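Local coordinates for protein RNA polymerase II subunit B1 CTD phosphatase RTR1 (Saccharomyces cerevisiae, PDB 5C2Y) that removes phosphate from the C-terminal heptad repeats of RNA polymerase II, regulating the polymerase as its phosphorylation pattern shifts during transcription, at residues 19-24 with 143-148; 126-131 with 160-165. All blocks are in the same frame, centred on the assembly; numbering follows the deposited sequence.

Interaction 1: 19-24 with 143-148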
# COMPACT_ATOMS: atom_id res chain seq x y z
N PRO A 19 -12.34 -9.51 -14.96
CA PRO A 19 -12.38 -9.61 -16.42
C PRO A 19 -11.13 -10.19 -17.09
O PRO A 19 -11.03 -10.09 -18.32
CB PRO A 19 -12.56 -8.15 -16.86
CG PRO A 19 -13.02 -7.42 -15.62
CD PRO A 19 -12.31 -8.11 -14.52
N PHE A 20 -10.18 -10.74 -16.35
CA PHE A 20 -8.96 -11.22 -16.99
C PHE A 20 -8.53 -12.60 -16.50
O PHE A 20 -7.34 -12.95 -16.53
CB PHE A 20 -7.81 -10.23 -16.76
CG PHE A 20 -8.18 -8.79 -16.97
CD1 PHE A 20 -8.09 -8.20 -18.22
CD2 PHE A 20 -8.60 -8.01 -15.89
CE1 PHE A 20 -8.41 -6.87 -18.39
CE2 PHE A 20 -8.92 -6.68 -16.07
CZ PHE A 20 -8.82 -6.10 -17.32
N GLN A 21 -9.51 -13.39 -16.06
CA GLN A 21 -9.27 -14.78 -15.67
C GLN A 21 -9.28 -15.70 -16.89
O GLN A 21 -9.47 -16.92 -16.77
CB GLN A 21 -10.31 -15.23 -14.66
CG GLN A 21 -10.48 -14.26 -13.51
CD GLN A 21 -9.27 -14.22 -12.60
OE1 GLN A 21 -8.79 -15.26 -12.14
NE2 GLN A 21 -8.75 -13.02 -12.34
N LYS A 22 -9.08 -15.11 -18.06
CA LYS A 22 -9.01 -15.83 -19.32
C LYS A 22 -7.57 -16.24 -19.63
O LYS A 22 -7.33 -17.33 -20.13
CB LYS A 22 -9.58 -14.97 -20.46
CG LYS A 22 -9.56 -15.64 -21.83
CD LYS A 22 -10.41 -16.91 -21.83
CE LYS A 22 -10.64 -17.43 -23.26
NZ LYS A 22 -9.36 -17.80 -23.93
N HIS A 23 -6.62 -15.36 -19.36
CA HIS A 23 -5.24 -15.67 -19.70
C HIS A 23 -4.27 -15.52 -18.53
O HIS A 23 -4.50 -14.73 -17.62
CB HIS A 23 -4.77 -14.79 -20.86
CG HIS A 23 -5.42 -15.13 -22.17
ND1 HIS A 23 -5.10 -16.26 -22.89
CD2 HIS A 23 -6.36 -14.47 -22.89
CE1 HIS A 23 -5.82 -16.29 -24.00
NE2 HIS A 23 -6.60 -15.22 -24.02
N ARG A 24 -3.20 -16.29 -18.56
CA ARG A 24 -2.11 -16.13 -17.62
C ARG A 24 -1.40 -14.80 -17.88
O ARG A 24 -1.01 -14.10 -16.95
CB ARG A 24 -1.11 -17.29 -17.73
CG ARG A 24 -1.40 -18.45 -16.78
CD ARG A 24 -0.31 -19.53 -16.80
NE ARG A 24 0.94 -19.08 -16.19
CZ ARG A 24 2.03 -18.76 -16.87
NH1 ARG A 24 2.03 -18.82 -18.20
NH2 ARG A 24 3.12 -18.37 -16.23
N VAL A 143 -0.18 -13.61 -11.63
CA VAL A 143 -0.44 -13.13 -10.26
C VAL A 143 -1.84 -12.59 -10.04
O VAL A 143 -2.18 -12.21 -8.93
CB VAL A 143 0.52 -12.00 -9.80
CG1 VAL A 143 1.98 -12.42 -9.93
CG2 VAL A 143 0.23 -10.71 -10.55
N HIS A 144 -2.65 -12.56 -11.09
CA HIS A 144 -3.99 -12.00 -11.01
C HIS A 144 -5.05 -13.10 -11.03
O HIS A 144 -6.25 -12.83 -10.87
CB HIS A 144 -4.23 -11.04 -12.16
CG HIS A 144 -4.18 -11.69 -13.49
ND1 HIS A 144 -3.01 -11.87 -14.19
CD2 HIS A 144 -5.16 -12.25 -14.25
CE1 HIS A 144 -3.27 -12.49 -15.33
NE2 HIS A 144 -4.56 -12.73 -15.39
N LEU A 145 -4.60 -14.33 -11.23
CA LEU A 145 -5.49 -15.48 -11.38
C LEU A 145 -5.98 -16.02 -10.04
O LEU A 145 -5.18 -16.31 -9.14
CB LEU A 145 -4.80 -16.59 -12.17
CG LEU A 145 -4.48 -16.22 -13.62
CD1 LEU A 145 -3.54 -17.23 -14.26
CD2 LEU A 145 -5.76 -16.07 -14.44
N PHE A 146 -7.30 -16.14 -9.93
CA PHE A 146 -7.98 -16.64 -8.73
C PHE A 146 -7.50 -18.02 -8.33
O PHE A 146 -7.00 -18.21 -7.24
CB PHE A 146 -9.49 -16.66 -8.93
CG PHE A 146 -10.10 -15.31 -9.04
CD1 PHE A 146 -9.35 -14.18 -8.78
CD2 PHE A 146 -11.43 -15.16 -9.40
CE1 PHE A 146 -9.91 -12.93 -8.88
CE2 PHE A 146 -12.00 -13.91 -9.51
CZ PHE A 146 -11.24 -12.78 -9.24
N GLU A 147 -7.65 -18.98 -9.23
CA GLU A 147 -7.14 -20.31 -9.03
C GLU A 147 -5.79 -20.36 -9.73
O GLU A 147 -5.66 -20.86 -10.84
CB GLU A 147 -8.14 -21.36 -9.54
CG GLU A 147 -9.39 -21.39 -8.68
CD GLU A 147 -10.25 -20.15 -8.82
OE1 GLU A 147 -10.34 -19.58 -9.93
OE2 GLU A 147 -10.83 -19.73 -7.79
N ASP A 148 -4.78 -19.80 -9.06
CA ASP A 148 -3.46 -19.63 -9.62
C ASP A 148 -2.69 -20.94 -9.51
O ASP A 148 -2.45 -21.44 -8.40
CB ASP A 148 -2.74 -18.48 -8.88
CG ASP A 148 -1.46 -18.03 -9.56
OD1 ASP A 148 -1.05 -18.62 -10.60
OD2 ASP A 148 -0.88 -17.04 -9.04
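Q21 shows how one side-chain amide can join two loops that lack regular secondary structure, by bonding to the backbone of the other loop at H144 O and F146 N. From CB its chain sets out with CG anti to the carbonyl carbon (chi1 -49°) and bends at chi2 (-69°), so that the amide turns in toward the loop 143-148. At the tip the Q21 CD carbon lies over the centre of the F146 ring, 3.7 Å above its plane, with amide and ring only 22° from parallel: an amide-on-ring stack. Q21 OE1 accepts the backbone N of F146 at 2.8 Å, nearly straight and on a lone pair in the carbonyl plane. Q21 NE2 gives a hydrogen to H144 O at 2.9 Å, also almost straight, though it approaches from above the plane of that carbonyl. The same NE2 bonds to L17 O at the end of helix 9-17, and these bonds together fix the rotation of the amide and hold it flat against the ring.

The second grip runs the other way. H144, its ring in the crowded position between backbone N and carbonyl carbon, sends NE2 into the bend of 19-24. There H144 NE2 donates to H23 O at 3.0 Å, close to the C=O axis. A weak bond, also 3.0 Å long, runs from H144 NE2 to F20 O. Carbonyl oxygens thus gather along one edge of the imidazole, an environment that would probably favour the tautomer with its hydrogen on NE2. Beside it, L145 CD1 packs against R24 CG at 3.5 Å, the two side chains crossing at about a right angle. With F20 leaning on helix 28-42, this is a surface contact between two loops of an all-helical fold, built from side-chain-to-backbone hydrogen bonds and remote from the zinc site.

Interaction 2: 126-131 with 160-165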
# COMPACT_ATOMS: atom_id res chain seq x y z
N GLN A 126 6.76 3.22 4.27
CA GLN A 126 8.02 3.19 3.54
C GLN A 126 8.68 1.82 3.63
O GLN A 126 9.27 1.34 2.66
CB GLN A 126 8.94 4.30 4.06
CG GLN A 126 10.37 4.22 3.58
CD GLN A 126 11.07 5.56 3.64
OE1 GLN A 126 11.86 5.83 4.55
NE2 GLN A 126 10.79 6.41 2.66
N PHE A 127 8.57 1.19 4.80
CA PHE A 127 8.99 -0.19 5.03
C PHE A 127 8.31 -1.13 4.04
O PHE A 127 8.93 -2.02 3.47
CB PHE A 127 8.63 -0.56 6.47
CG PHE A 127 9.19 -1.87 6.93
CD1 PHE A 127 8.46 -3.05 6.75
CD2 PHE A 127 10.41 -1.93 7.59
CE1 PHE A 127 8.97 -4.27 7.20
CE2 PHE A 127 10.92 -3.14 8.05
CZ PHE A 127 10.20 -4.31 7.86
N TYR A 128 7.02 -0.91 3.84
CA TYR A 128 6.23 -1.65 2.85
C TYR A 128 6.74 -1.40 1.44
O TYR A 128 7.04 -2.33 0.71
CB TYR A 128 4.77 -1.24 2.95
CG TYR A 128 3.81 -1.92 2.00
CD1 TYR A 128 3.27 -3.16 2.32
CD2 TYR A 128 3.42 -1.32 0.82
CE1 TYR A 128 2.38 -3.80 1.47
CE2 TYR A 128 2.52 -1.94 -0.05
CZ TYR A 128 2.01 -3.17 0.29
OH TYR A 128 1.11 -3.79 -0.56
N GLN A 129 6.85 -0.13 1.07
CA GLN A 129 7.15 0.26 -0.29
C GLN A 129 8.47 -0.26 -0.87
O GLN A 129 8.54 -0.65 -2.05
CB GLN A 129 7.15 1.78 -0.38
CG GLN A 129 7.53 2.28 -1.77
CD GLN A 129 7.81 3.75 -1.78
OE1 GLN A 129 8.42 4.27 -0.84
NE2 GLN A 129 7.37 4.44 -2.82
N VAL A 130 9.53 -0.25 -0.07
CA VAL A 130 10.86 -0.60 -0.55
C VAL A 130 11.00 -2.10 -0.79
O VAL A 130 12.00 -2.57 -1.34
CB VAL A 130 11.95 -0.13 0.44
CG1 VAL A 130 11.87 1.39 0.62
CG2 VAL A 130 11.77 -0.83 1.76
N GLN A 131 9.99 -2.86 -0.38
CA GLN A 131 10.00 -4.30 -0.61
C GLN A 131 9.28 -4.67 -1.89
O GLN A 131 9.22 -5.84 -2.26
CB GLN A 131 9.34 -5.03 0.54
CG GLN A 131 9.99 -4.86 1.87
CD GLN A 131 9.25 -5.63 2.93
OE1 GLN A 131 9.01 -6.84 2.78
NE2 GLN A 131 8.83 -4.95 4.01
N VAL A 160 5.42 -9.70 1.27
CA VAL A 160 5.70 -8.42 1.87
C VAL A 160 5.56 -8.60 3.37
O VAL A 160 4.60 -9.21 3.81
CB VAL A 160 4.75 -7.31 1.37
CG1 VAL A 160 5.08 -6.00 2.00
CG2 VAL A 160 4.85 -7.16 -0.13
N THR A 161 6.54 -8.13 4.13
CA THR A 161 6.48 -8.14 5.58
C THR A 161 6.13 -6.74 6.08
O THR A 161 6.80 -5.78 5.72
CB THR A 161 7.82 -8.58 6.23
OG1 THR A 161 8.10 -9.95 5.93
CG2 THR A 161 7.76 -8.40 7.72
N LEU A 162 5.10 -6.62 6.90
CA LEU A 162 4.73 -5.29 7.38
C LEU A 162 5.61 -4.90 8.54
O LEU A 162 6.09 -5.75 9.29
CB LEU A 162 3.25 -5.25 7.80
CG LEU A 162 2.23 -5.64 6.74
CD1 LEU A 162 0.88 -5.10 7.13
CD2 LEU A 162 2.66 -5.12 5.38
N PHE A 163 5.83 -3.59 8.70
CA PHE A 163 6.71 -3.11 9.76
C PHE A 163 6.15 -3.57 11.08
O PHE A 163 6.88 -4.07 11.94
CB PHE A 163 6.84 -1.60 9.71
CG PHE A 163 7.76 -1.03 10.75
CD1 PHE A 163 8.91 -1.69 11.12
CD2 PHE A 163 7.49 0.20 11.33
CE1 PHE A 163 9.75 -1.15 12.08
CE2 PHE A 163 8.33 0.74 12.28
CZ PHE A 163 9.46 0.07 12.65
N GLU A 164 4.83 -3.47 11.21
CA GLU A 164 4.21 -3.77 12.49
C GLU A 164 4.20 -5.28 12.76
O GLU A 164 3.94 -5.69 13.87
CB GLU A 164 2.80 -3.17 12.57
CG GLU A 164 1.88 -3.50 11.42
CD GLU A 164 2.04 -2.61 10.19
OE1 GLU A 164 1.07 -1.92 9.81
OE2 GLU A 164 3.14 -2.63 9.59
N GLU A 165 4.53 -6.09 11.76
CA GLU A 165 4.76 -7.52 12.00
C GLU A 165 6.09 -7.73 12.70
O GLU A 165 6.23 -8.63 13.51
CB GLU A 165 4.73 -8.32 10.70
CG GLU A 165 3.40 -8.33 9.99
CD GLU A 165 3.40 -9.20 8.72
OE1 GLU A 165 4.48 -9.51 8.20
OE2 GLU A 165 2.30 -9.56 8.25
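Between the end of helix 119-129 and the extended residues 160-162, the innermost contacts are a pair of hydrogen bonds from a side-chain amide. Q131 pairs with both the N and the O of T161: Q131 OE1 accepts T161 N at 3.1 Å in an almost straight bond, while Q131 NE2 donates to T161 O at 2.8 Å, each using a lone pair in the carbonyl plane. The amide is itself positioned by the preceding helical turn, since Q131 NE2 also gives to F127 O at 3.0 Å. Replacing Q131 by an alanine would remove all three bonds and would probably loosen the hold of 126-131 on T161.

Apolar contacts flank this polar centre. F127 lays one ring face against F163, whose CA sits 3.8 Å from the F127 ring centroid in a CH-pi contact, and turns an edge to T161 O. Y128 CD1 touches V160 CG1 at 3.4 Å and, at its ring edge, L162 CD2 at 3.7 Å.

Farther out, the Y128 hydroxyl bonds to L53 O and its ring meets Y65, while E165 salt-bridges K54; both segments are thereby tied to helix 50-56. L162 is the N-cap residue of helix 163-170, and L162 N donates a weak hydrogen bond to E165 OE1. Such bidentate glutamine-to-backbone pairing here joins the helix carrying the zinc ligand H121, in the RTR1-type zinc finger, to the start of the C-terminal helices.

In the fold
Followed from the N terminus, the chain leaves helix 9-17, passes through 19-24 and runs on through the helices and the zinc-binding region to helix 119-129, where interaction 2 begins at 126-131. The loop 143-148 then comes back to 19-24, so interaction 1 closes a circuit of 118 intervening residues. Interaction 2 closes only after helix 151-157, when 160-165 meets 126-131 across a much shorter excursion. The segments alternate, so the two closures cross and neither nests within the other. Their centres lie 26 Å apart: interaction 1 ties the loop before helix 151-157 to the loop joining helices 9-17 and 28-42, interaction 2 pins the C-terminal helices to the zinc finger.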